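Local coordinates for neck appendage protein (Bacillus phage GA-1, PDB 3GUD), which forms part of the phage neck appendage and, through its C-terminal intramolecular chaperone domain, mediates the folding of a trimeric triple-beta-helix, at the interface of chains A and B. Sequence-based numbering; all coordinates share one arbitrary frame. Chains: chain A/B, Neck appendage protein.

Contact 1: the interface of chains A and B. Residues chain A 42-44; chain B 64-67, 104.
Hydrogen bonding in this part of the chaperone trimer interface runs through the backbone. The amide of A:Tyr43, just before strand 44-46, donates to the carbonyl of B:Asp65 in the 3-10 helix 63-66. A:Tyr43 N lies 2.6 Å from B:Asp65 O, in the carbonyl plane, with a C=O...N angle of 152°; the N-H is bent, 136° at the hydrogen.

Proximity without a bond describes A:Arg42. Its CG stands anti to the carbonyl carbon, and the chain runs extended to NE, bringing the guanidinium alongside the 3-10 helix. There A:Arg42 NH2 comes 2.5 Å from B:Phe64 O with its N-H turned away, so no hydrogen bond is claimed and the closeness is best taken as tight modelling. A:Arg42 NH2 and the carboxylate OD1 of B:Asp65 are 6.1 Å apart and not in contact; any pull between the charges would be long-range.

Packing is carried by two tyrosines lying side by side and pointing the same way. The root of A:Tyr43 lies above the B:Tyr66 ring plane, by its CD2/CE2 rim, with A:Tyr43 CG 3.4 Å from B:Tyr66 CE2.

B:Glu104, on helix 102-120, has CG anti to the backbone N (chi1 -177°) and bends at chi2. Its OE2 lies 3.1 Å from A:Tyr43 O, a clash of acceptors unless the acid is protonated, which is not seen. Crossing A:His44 at about a right angle, B:Glu104 OE2 reaches the imidazole edge in the ring plane, 3.4 Å from A:His44 CD2.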
# COMPACT_ATOMS: atom_id res chain seq x y z
N ARG A 42 10.18 -1.09 17.82
CA ARG A 42 8.78 -1.32 17.47
C ARG A 42 8.51 -2.67 16.86
O ARG A 42 9.38 -3.28 16.23
CB ARG A 42 8.33 -0.27 16.47
CG ARG A 42 8.96 1.05 16.69
CD ARG A 42 9.03 1.86 15.43
NE ARG A 42 9.23 3.26 15.80
CZ ARG A 42 8.24 4.08 16.11
NH1 ARG A 42 8.49 5.34 16.45
NH2 ARG A 42 6.99 3.65 16.05
N TYR A 43 7.28 -3.14 17.01
CA TYR A 43 6.84 -4.33 16.30
C TYR A 43 6.29 -3.95 14.92
O TYR A 43 5.58 -2.96 14.77
CB TYR A 43 5.81 -5.08 17.12
CG TYR A 43 6.40 -6.11 18.04
CD1 TYR A 43 6.98 -7.27 17.53
CD2 TYR A 43 6.38 -5.95 19.42
CE1 TYR A 43 7.52 -8.23 18.36
CE2 TYR A 43 6.91 -6.91 20.27
CZ TYR A 43 7.49 -8.06 19.73
OH TYR A 43 8.03 -9.03 20.55
N HIS A 44 6.66 -4.74 13.91
CA HIS A 44 6.08 -4.64 12.56
C HIS A 44 5.35 -5.92 12.21
O HIS A 44 5.74 -7.00 12.64
CB HIS A 44 7.15 -4.35 11.50
CG HIS A 44 7.86 -3.06 11.70
ND1 HIS A 44 9.20 -2.89 11.41
CD2 HIS A 44 7.43 -1.87 12.18
CE1 HIS A 44 9.56 -1.65 11.69
NE2 HIS A 44 8.50 -1.01 12.16
N PHE B 64 1.96 3.41 18.91
CA PHE B 64 3.25 3.86 18.39
C PHE B 64 4.27 2.73 18.34
O PHE B 64 5.18 2.76 17.52
CB PHE B 64 3.83 4.99 19.26
CG PHE B 64 3.21 6.35 19.00
CD1 PHE B 64 2.01 6.72 19.59
CD2 PHE B 64 3.86 7.28 18.19
CE1 PHE B 64 1.44 7.99 19.35
CE2 PHE B 64 3.31 8.54 17.95
CZ PHE B 64 2.09 8.89 18.54
N ASP B 65 4.11 1.74 19.22
CA ASP B 65 5.08 0.65 19.36
C ASP B 65 5.06 -0.35 18.19
O ASP B 65 6.09 -0.99 17.87
CB ASP B 65 4.85 -0.07 20.69
CG ASP B 65 5.11 0.83 21.90
OD1 ASP B 65 5.55 1.98 21.72
OD2 ASP B 65 4.88 0.36 23.04
N TYR B 66 3.89 -0.47 17.58
CA TYR B 66 3.66 -1.27 16.38
C TYR B 66 3.76 -0.48 15.08
O TYR B 66 3.45 -1.00 14.02
CB TYR B 66 2.30 -1.95 16.48
CG TYR B 66 2.35 -3.03 17.52
CD1 TYR B 66 1.84 -2.82 18.79
CD2 TYR B 66 2.99 -4.22 17.25
CE1 TYR B 66 1.92 -3.81 19.75
CE2 TYR B 66 3.08 -5.21 18.19
CZ TYR B 66 2.55 -5.02 19.44
OH TYR B 66 2.66 -6.04 20.36
N GLY B 67 4.20 0.76 15.17
CA GLY B 67 4.35 1.60 14.00
C GLY B 67 3.06 1.81 13.21
O GLY B 67 3.08 1.86 11.99
N GLU B 104 1.42 -0.68 7.40
CA GLU B 104 1.42 -1.48 8.62
C GLU B 104 -0.03 -1.69 9.08
O GLU B 104 -0.37 -2.76 9.58
CB GLU B 104 2.29 -0.80 9.69
CG GLU B 104 2.43 -1.58 10.98
CD GLU B 104 3.57 -2.59 10.97
OE1 GLU B 104 3.83 -3.23 9.92
OE2 GLU B 104 4.20 -2.75 12.05

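Contact 2: the interface of chains A and B. Residues chain A 27-32, 34, 43; chain B 4-9.
An apolar centre forms where the aliphatic chain of B:Lys6 crosses A:Tyr28 obliquely. B:Lys6 runs extended beyond CG and lays its CD over one face of the phenol ring, 3.5 Å from the centroid and displaced toward the rim, a CH-pi contact. CG1 of B:Ile9 packs 3.7 Å from A:Tyr28 CB. Farther along, the methyls A:Val34 CG2 and B:Thr7 CG2 meet tip to tip at 3.9 Å.

Around this packing, strand 26-30 of chain A pairs antiparallel with strand 6-7 of chain B, adding the partner's N-terminal segment to the sheet edge. A:Lys29 N donates to B:Thr7 O at 2.8 Å, nearly straight at the hydrogen (165°) but from above the carbonyl plane. The return bond, B:Thr7 N to A:Lys29 O at 2.7 Å, approaches almost along the C=O axis. Beyond the bridge, A:Lys31 N, starting helix 31-37, donates to B:His5 O at 2.8 Å.

At the polar rim, B:Lys6 NZ offers the A:Tyr28 hydroxyl only a weak hydrogen bond. Water 1 joins the two chains, 3.1 Å from the phenol oxygen A:Tyr43 OH and 2.6 Å from B:Asp8 O.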
# COMPACT_ATOMS: atom_id res chain seq x y z
N GLN A 27 4.61 -11.20 13.46
CA GLN A 27 5.13 -9.96 14.03
C GLN A 27 6.57 -10.25 14.39
O GLN A 27 6.91 -11.36 14.78
CB GLN A 27 4.31 -9.48 15.23
CG GLN A 27 4.75 -9.99 16.60
CD GLN A 27 3.84 -9.48 17.73
OE1 GLN A 27 2.63 -9.35 17.56
NE2 GLN A 27 4.44 -9.18 18.87
N TYR A 28 7.42 -9.25 14.20
CA TYR A 28 8.87 -9.40 14.37
C TYR A 28 9.50 -8.02 14.55
O TYR A 28 8.86 -6.99 14.33
CB TYR A 28 9.48 -10.10 13.15
CG TYR A 28 9.01 -9.50 11.83
CD1 TYR A 28 9.66 -8.40 11.27
CD2 TYR A 28 7.89 -10.00 11.17
CE1 TYR A 28 9.21 -7.83 10.07
CE2 TYR A 28 7.44 -9.45 9.98
CZ TYR A 28 8.10 -8.36 9.43
OH TYR A 28 7.65 -7.81 8.24
N LYS A 29 10.76 -7.99 14.96
CA LYS A 29 11.45 -6.72 15.08
C LYS A 29 12.66 -6.80 14.18
O LYS A 29 13.14 -7.89 13.89
CB LYS A 29 11.82 -6.42 16.54
CG LYS A 29 10.62 -6.15 17.44
CD LYS A 29 11.02 -5.49 18.78
CE LYS A 29 9.88 -5.61 19.79
NZ LYS A 29 9.96 -4.63 20.89
N PHE A 30 13.14 -5.66 13.70
CA PHE A 30 14.30 -5.65 12.83
C PHE A 30 15.56 -5.73 13.67
O PHE A 30 15.74 -4.95 14.60
CB PHE A 30 14.32 -4.38 11.97
CG PHE A 30 13.42 -4.43 10.76
CD1 PHE A 30 13.92 -4.75 9.51
CD2 PHE A 30 12.06 -4.14 10.87
CE1 PHE A 30 13.10 -4.78 8.40
CE2 PHE A 30 11.23 -4.17 9.76
CZ PHE A 30 11.75 -4.49 8.53
N LYS A 31 16.43 -6.68 13.34
CA LYS A 31 17.69 -6.83 14.07
C LYS A 31 18.44 -5.50 14.10
O LYS A 31 19.23 -5.22 15.00
CB LYS A 31 18.53 -7.94 13.45
CG LYS A 31 17.79 -9.29 13.40
CD LYS A 31 18.71 -10.47 13.13
CE LYS A 31 18.09 -11.77 13.61
NZ LYS A 31 18.74 -12.94 13.00
N ASP A 32 18.15 -4.67 13.11
CA ASP A 32 18.70 -3.34 12.96
C ASP A 32 18.36 -2.50 14.19
O ASP A 32 19.24 -2.08 14.96
CB ASP A 32 18.03 -2.69 11.76
CG ASP A 32 18.98 -1.94 10.90
OD1 ASP A 32 20.16 -1.87 11.28
OD2 ASP A 32 18.55 -1.43 9.84
N VAL A 34 16.85 -3.31 16.86
CA VAL A 34 16.91 -3.91 18.17
C VAL A 34 18.26 -3.71 18.84
O VAL A 34 18.33 -3.43 20.04
CB VAL A 34 16.54 -5.39 18.15
CG1 VAL A 34 16.97 -6.02 19.44
CG2 VAL A 34 15.05 -5.54 17.99
N TYR A 43 7.28 -3.14 17.01
CA TYR A 43 6.84 -4.33 16.30
C TYR A 43 6.29 -3.95 14.92
O TYR A 43 5.58 -2.96 14.77
CB TYR A 43 5.81 -5.08 17.12
CG TYR A 43 6.40 -6.11 18.04
CD1 TYR A 43 6.98 -7.27 17.53
CD2 TYR A 43 6.38 -5.95 19.42
CE1 TYR A 43 7.52 -8.23 18.36
CE2 TYR A 43 6.91 -6.91 20.27
CZ TYR A 43 7.49 -8.06 19.73
OH TYR A 43 8.03 -9.03 20.55
N ARG B 4 16.78 -13.17 6.49
CA ARG B 4 16.15 -12.48 7.62
C ARG B 4 17.08 -11.58 8.44
O ARG B 4 18.03 -12.02 9.12
CB ARG B 4 15.15 -13.35 8.41
CG ARG B 4 13.76 -13.01 7.86
CD ARG B 4 13.98 -12.27 6.51
NE ARG B 4 12.80 -11.66 5.87
CZ ARG B 4 12.87 -10.83 4.83
NH1 ARG B 4 11.76 -10.29 4.28
NH2 ARG B 4 14.07 -10.51 4.36
N HIS B 5 16.82 -10.28 8.27
CA HIS B 5 17.37 -9.19 9.06
C HIS B 5 16.41 -8.94 10.23
O HIS B 5 16.40 -7.86 10.83
CB HIS B 5 17.52 -7.94 8.18
CG HIS B 5 18.43 -8.16 7.00
ND1 HIS B 5 18.98 -7.12 6.27
CD2 HIS B 5 18.89 -9.29 6.44
CE1 HIS B 5 19.73 -7.62 5.31
NE2 HIS B 5 19.70 -8.94 5.39
N LYS B 6 15.62 -9.98 10.55
CA LYS B 6 14.53 -9.91 11.52
C LYS B 6 14.76 -10.73 12.81
O LYS B 6 15.64 -11.59 12.86
CB LYS B 6 13.21 -10.28 10.85
CG LYS B 6 12.72 -9.19 9.94
CD LYS B 6 11.57 -9.62 9.06
CE LYS B 6 11.39 -8.64 7.89
NZ LYS B 6 10.42 -9.11 6.85
N THR B 7 13.99 -10.44 13.85
CA THR B 7 14.11 -11.13 15.14
C THR B 7 12.79 -11.01 15.88
O THR B 7 11.79 -10.57 15.30
CB THR B 7 15.23 -10.51 16.00
OG1 THR B 7 15.35 -11.23 17.23
CG2 THR B 7 14.94 -9.05 16.31
N ASP B 8 12.79 -11.37 17.16
CA ASP B 8 11.57 -11.34 17.97
C ASP B 8 10.41 -11.80 17.12
O ASP B 8 9.31 -11.26 17.17
CB ASP B 8 11.32 -9.94 18.54
CG ASP B 8 12.42 -9.51 19.49
OD1 ASP B 8 12.76 -8.31 19.50
OD2 ASP B 8 12.94 -10.38 20.22
N ILE B 9 10.69 -12.83 16.34
CA ILE B 9 9.82 -13.27 15.27
C ILE B 9 8.79 -14.25 15.82
O ILE B 9 9.12 -15.16 16.58
CB ILE B 9 10.65 -13.91 14.16
CG1 ILE B 9 9.93 -13.79 12.81
CG2 ILE B 9 10.95 -15.35 14.51
CD1 ILE B 9 8.62 -14.54 12.77
O HOH W 1 7.25 -11.39 18.73

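Contact 3: the interface of chains A and B. Residues chain A 20-21, 23-25, 109, 113; chain B 107, 110, 113-114.
This is a helix-helix interface of the three-helix-bundle chaperone, built where helix 102-120 of chain B meets the same helix and the segment before strand 26-30 of chain A; it presumably helps hold the trimer together. B:Arg114 is its anchor, extended from CG to NE and losing 107 Å² of surface to chain A.

The guanidinium is gripped in its own plane at two edges. Its NH2 donates to the carbonyl of A:Val23, with B:Arg114 NH2 2.8 Å from A:Val23 O, 155° at the hydrogen and in the carbonyl plane. Its NE makes a salt bridge with A:Glu109, B:Arg114 NE to OE2 at 3.2 Å, meeting the oxygen from above the carboxylate plane. A:Phe25 lies across one face of the guanidinium, planes 32° apart, with B:Arg114 NE 3.6 Å from the ring centroid, a cation-pi contact. B:Trp107 meets the same phenyl ring edge-to-face.

Past the polar group, A:Glu109 and B:Met110 slide by each other in opposite directions, A:Glu109 CG lying 3.5 Å from B:Met110 SD. The methyls A:Met113 CE and B:Met113 CE touch at 3.6 Å. From the second shell, A:Trp20 positions the carboxylate: its indole NE1 donates to the anti lone pair of A:Glu109 OE1 at 2.7 Å.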
# COMPACT_ATOMS: atom_id res chain seq x y z
N TRP A 20 -1.14 -19.16 -1.83
CA TRP A 20 -1.10 -17.99 -0.95
C TRP A 20 -1.75 -18.25 0.38
O TRP A 20 -1.28 -17.77 1.40
CB TRP A 20 -1.80 -16.78 -1.56
CG TRP A 20 -1.68 -15.61 -0.63
CD1 TRP A 20 -2.65 -15.07 0.18
CD2 TRP A 20 -0.48 -14.88 -0.35
NE1 TRP A 20 -2.14 -14.03 0.91
CE2 TRP A 20 -0.81 -13.89 0.61
CE3 TRP A 20 0.83 -14.95 -0.83
CZ2 TRP A 20 0.14 -12.99 1.09
CZ3 TRP A 20 1.76 -14.05 -0.35
CH2 TRP A 20 1.42 -13.09 0.60
N GLU A 21 -2.86 -18.96 0.36
CA GLU A 21 -3.59 -19.28 1.58
C GLU A 21 -2.61 -19.97 2.52
O GLU A 21 -2.85 -20.06 3.73
CB GLU A 21 -4.78 -20.18 1.24
CG GLU A 21 -5.97 -20.11 2.22
CD GLU A 21 -7.33 -20.46 1.58
OE1 GLU A 21 -8.06 -21.25 2.21
OE2 GLU A 21 -7.66 -19.94 0.49
N VAL A 23 0.70 -19.05 3.00
CA VAL A 23 1.64 -18.13 3.65
C VAL A 23 1.11 -17.60 4.99
O VAL A 23 -0.09 -17.37 5.14
CB VAL A 23 2.08 -16.98 2.72
CG1 VAL A 23 1.36 -17.05 1.40
CG2 VAL A 23 1.88 -15.65 3.39
N LYS A 24 2.02 -17.44 5.96
CA LYS A 24 1.67 -17.02 7.33
C LYS A 24 1.94 -15.54 7.57
O LYS A 24 2.81 -14.95 6.95
CB LYS A 24 2.45 -17.84 8.37
CG LYS A 24 2.36 -19.37 8.25
CD LYS A 24 3.09 -20.05 9.43
CE LYS A 24 3.49 -21.51 9.15
NZ LYS A 24 4.89 -21.69 8.63
N PHE A 25 1.18 -14.93 8.48
CA PHE A 25 1.50 -13.58 8.95
C PHE A 25 2.30 -13.64 10.27
O PHE A 25 1.99 -14.45 11.15
CB PHE A 25 0.22 -12.76 9.18
CG PHE A 25 -0.56 -12.47 7.94
CD1 PHE A 25 0.05 -12.47 6.69
CD2 PHE A 25 -1.92 -12.16 8.02
CE1 PHE A 25 -0.69 -12.19 5.55
CE2 PHE A 25 -2.66 -11.88 6.89
CZ PHE A 25 -2.04 -11.90 5.65
N GLU A 109 -3.86 -11.44 -1.04
CA GLU A 109 -4.45 -11.68 0.27
C GLU A 109 -5.94 -11.34 0.27
O GLU A 109 -6.75 -12.13 0.73
CB GLU A 109 -3.72 -10.88 1.36
CG GLU A 109 -4.43 -10.87 2.70
CD GLU A 109 -4.50 -12.25 3.36
OE1 GLU A 109 -3.70 -13.14 2.98
OE2 GLU A 109 -5.35 -12.44 4.25
N MET A 113 -9.25 -13.83 0.65
CA MET A 113 -10.27 -13.62 1.67
C MET A 113 -11.60 -13.18 1.09
O MET A 113 -12.58 -13.11 1.80
CB MET A 113 -9.78 -12.57 2.64
CG MET A 113 -8.73 -13.10 3.60
SD MET A 113 -9.56 -13.67 5.08
CE MET A 113 -11.06 -12.71 4.90
N TRP B 107 -1.75 -4.50 6.93
CA TRP B 107 -1.29 -5.79 7.42
C TRP B 107 -2.14 -6.24 8.62
O TRP B 107 -2.82 -7.27 8.57
CB TRP B 107 0.19 -5.74 7.82
CG TRP B 107 1.22 -6.02 6.73
CD1 TRP B 107 2.44 -5.41 6.59
CD2 TRP B 107 1.14 -7.00 5.67
NE1 TRP B 107 3.11 -5.94 5.51
CE2 TRP B 107 2.34 -6.91 4.92
CE3 TRP B 107 0.17 -7.92 5.26
CZ2 TRP B 107 2.59 -7.72 3.80
CZ3 TRP B 107 0.42 -8.72 4.14
CH2 TRP B 107 1.62 -8.61 3.42
N MET B 110 -5.65 -7.11 7.81
CA MET B 110 -5.80 -8.39 7.13
C MET B 110 -5.47 -9.61 8.00
O MET B 110 -6.03 -10.68 7.80
CB MET B 110 -4.96 -8.40 5.86
CG MET B 110 -5.48 -7.42 4.85
SD MET B 110 -4.56 -7.46 3.34
CE MET B 110 -2.90 -7.36 3.99
N MET B 113 -8.72 -9.99 10.08
CA MET B 113 -9.78 -10.58 9.28
C MET B 113 -9.43 -11.97 8.79
O MET B 113 -10.27 -12.65 8.24
CB MET B 113 -10.07 -9.69 8.09
CG MET B 113 -10.85 -8.45 8.47
SD MET B 113 -12.59 -8.80 8.24
CE MET B 113 -12.42 -10.17 7.09
N ARG B 114 -8.19 -12.37 8.98
CA ARG B 114 -7.83 -13.77 8.82
C ARG B 114 -8.33 -14.57 10.01
O ARG B 114 -8.90 -15.65 9.85
CB ARG B 114 -6.32 -13.92 8.73
CG ARG B 114 -5.84 -14.31 7.37
CD ARG B 114 -4.38 -14.04 7.27
NE ARG B 114 -3.83 -14.58 6.03
CZ ARG B 114 -2.87 -15.51 5.97
NH1 ARG B 114 -2.35 -16.00 7.09
NH2 ARG B 114 -2.43 -15.93 4.79

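Contacts 1 and 2 are neighbours, the centres of their C-alpha atoms about 11 Å apart, and they share A:Tyr43, whose amide and side-chain root serve contact 1 while its hydroxyl reaches the water of contact 2. Contact 3 lies about 19 Å from the centre of contact 1 and 20 Å from that of contact 2, but helix 102-120 of chain B links it to contact 1. On chain A, segment 20-25 of contact 3 leads into strand 26-30 of contact 2. Chain B thus presents its N-terminal segment, 3-10 helix and C-terminal helix to chain A, which around the trimer plausibly couples strand pairing to helix bundling.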